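Local coordinates for MTH169 (Methanobacterium thermoautotrophicum, PDB 1GTD), which is a small alpha/beta protein of the PurS family, found here as an assembly of four copies of one chain, at residues B[6-11]-B[38-43]. Residues are numbered along the deposited sequence; the frame is centred on the assembly and turned at random.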
# COMPACT_ATOMS: atom_id res chain seq x y z
N GLU B 6 2.33 3.23 -19.40
CA GLU B 6 1.88 3.83 -18.14
C GLU B 6 0.44 3.40 -17.84
O GLU B 6 -0.47 3.68 -18.62
CB GLU B 6 1.93 5.35 -18.17
CG GLU B 6 1.37 5.96 -16.88
CD GLU B 6 1.39 7.48 -16.86
OE1 GLU B 6 0.81 8.10 -17.77
OE2 GLU B 6 1.98 8.05 -15.91
N VAL B 7 0.25 2.74 -16.70
CA VAL B 7 -1.08 2.29 -16.30
C VAL B 7 -1.51 3.02 -15.03
O VAL B 7 -0.86 2.92 -13.99
CB VAL B 7 -1.11 0.78 -16.02
CG1 VAL B 7 -2.53 0.34 -15.75
CG2 VAL B 7 -0.56 0.02 -17.21
N ARG B 8 -2.61 3.77 -15.13
CA ARG B 8 -3.13 4.51 -13.99
C ARG B 8 -4.35 3.77 -13.47
O ARG B 8 -5.26 3.45 -14.24
CB ARG B 8 -3.48 5.94 -14.41
CG ARG B 8 -2.30 6.64 -15.07
CD ARG B 8 -2.62 8.07 -15.42
NE ARG B 8 -2.80 8.88 -14.22
CZ ARG B 8 -1.89 9.73 -13.74
NH1 ARG B 8 -0.72 9.89 -14.36
NH2 ARG B 8 -2.15 10.42 -12.63
N ILE B 9 -4.36 3.48 -12.18
CA ILE B 9 -5.44 2.72 -11.56
C ILE B 9 -6.13 3.48 -10.42
O ILE B 9 -5.48 3.94 -9.49
CB ILE B 9 -4.89 1.39 -11.04
CG1 ILE B 9 -4.10 0.72 -12.16
CG2 ILE B 9 -6.02 0.48 -10.61
CD1 ILE B 9 -3.33 -0.50 -11.75
N ARG B 10 -7.45 3.58 -10.49
CA ARG B 10 -8.21 4.28 -9.45
C ARG B 10 -9.59 3.66 -9.23
O ARG B 10 -10.31 3.35 -10.18
CB ARG B 10 -8.34 5.76 -9.83
CG ARG B 10 -8.96 6.62 -8.75
CD ARG B 10 -8.90 8.08 -9.14
NE ARG B 10 -9.52 8.30 -10.45
CZ ARG B 10 -9.54 9.48 -11.08
NH1 ARG B 10 -8.98 10.55 -10.52
NH2 ARG B 10 -10.13 9.58 -12.27
N LEU B 11 -9.96 3.48 -7.97
CA LEU B 11 -11.25 2.88 -7.62
C LEU B 11 -12.40 3.69 -8.19
O LEU B 11 -12.31 4.91 -8.30
CB LEU B 11 -11.39 2.76 -6.10
CG LEU B 11 -10.58 1.62 -5.48
CD1 LEU B 11 -10.43 1.83 -3.99
CD2 LEU B 11 -11.27 0.31 -5.76
N ASP B 38 -8.59 11.70 -2.85
CA ASP B 38 -8.62 10.60 -3.80
C ASP B 38 -7.19 10.09 -4.00
O ASP B 38 -6.22 10.84 -3.82
CB ASP B 38 -9.18 11.12 -5.12
CG ASP B 38 -9.96 10.07 -5.88
OD1 ASP B 38 -10.50 10.41 -6.96
OD2 ASP B 38 -10.05 8.92 -5.39
N THR B 39 -7.06 8.82 -4.38
CA THR B 39 -5.75 8.20 -4.59
C THR B 39 -5.67 7.45 -5.92
O THR B 39 -6.60 6.73 -6.30
CB THR B 39 -5.44 7.20 -3.43
OG1 THR B 39 -4.65 7.85 -2.42
CG2 THR B 39 -4.73 5.95 -3.94
N THR B 40 -4.56 7.62 -6.63
CA THR B 40 -4.36 6.95 -7.90
C THR B 40 -3.01 6.25 -7.85
O THR B 40 -2.05 6.78 -7.28
CB THR B 40 -4.34 7.94 -9.08
OG1 THR B 40 -5.53 8.73 -9.06
CG2 THR B 40 -4.26 7.18 -10.39
N ASP B 41 -2.95 5.06 -8.43
CA ASP B 41 -1.71 4.31 -8.46
C ASP B 41 -1.24 4.29 -9.89
O ASP B 41 -2.01 3.96 -10.78
CB ASP B 41 -1.93 2.89 -7.96
CG ASP B 41 -2.49 2.86 -6.56
OD1 ASP B 41 -3.66 2.43 -6.40
OD2 ASP B 41 -1.76 3.28 -5.63
N VAL B 42 0.01 4.66 -10.12
CA VAL B 42 0.52 4.68 -11.47
C VAL B 42 1.69 3.73 -11.62
O VAL B 42 2.66 3.80 -10.87
CB VAL B 42 0.94 6.09 -11.89
CG1 VAL B 42 1.29 6.11 -13.37
CG2 VAL B 42 -0.19 7.07 -11.56
N ILE B 43 1.56 2.82 -12.58
CA ILE B 43 2.60 1.85 -12.85
C ILE B 43 3.16 2.18 -14.22
O ILE B 43 2.39 2.33 -15.17
CB ILE B 43 2.04 0.44 -12.89
CG1 ILE B 43 1.24 0.18 -11.63
CG2 ILE B 43 3.18 -0.56 -13.03
CD1 ILE B 43 0.54 -1.16 -11.60
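Two pairs of backbone hydrogen bonds fix residues 6-11 of strand 3-11 against residues 38-43 of strand 37-47 in antiparallel register. V7 N gives to I43 O at 2.7 Å, almost straight at 175° and nearly along the C=O axis, and I43 N returns a bond to V7 O in the carbonyl plane. Two residues along, I9 N reaches D41 O at 2.8 Å and D41 N reaches I9 O at 3.0 Å. V7/I43 and I9/D41 are thus hydrogen-bonded pairs, with R8/V42 the non-hydrogen-bonded pair between them.

V7, I9 and I43 share one face with the D41 carboxylate. The two isoleucines cross obliquely, I9 CD1 meeting I43 CD1 at 3.9 Å. Both have CG1 anti to the carbonyl carbon, and their chains then run out extended to CD1. Helix 59-67 packs on this face, through V59 and C63 on V7 and L67 on both isoleucines.

On the other face R8 lies alongside V42. A bend at chi3 (68°) brings its guanidinium over V42 CG2, which sits 3.8 Å from R8 CZ, above the centre of the plane. The extended chain of E6 places OE2 beside V42 CG1; E6 OE2 and R8 NH1 form a long salt bridge. Farther along, R10 CD touches T40 OG1, and D38 OD1 lies 3.9 Å from R10 NH1, a long salt bridge in which no N-H points at the oxygen.

Strand 3-11 is central, with 73-81 on its other side, whereas residues 38-42 pair antiparallel with a strand of the second subunit. There R8 and D41 each approach their own counterparts, like charges close together; the E6 carboxylate near R8 NH1 may partly offset the first. Four near-linear backbone bonds therefore set the register, while the charged side chains add only long-range attraction.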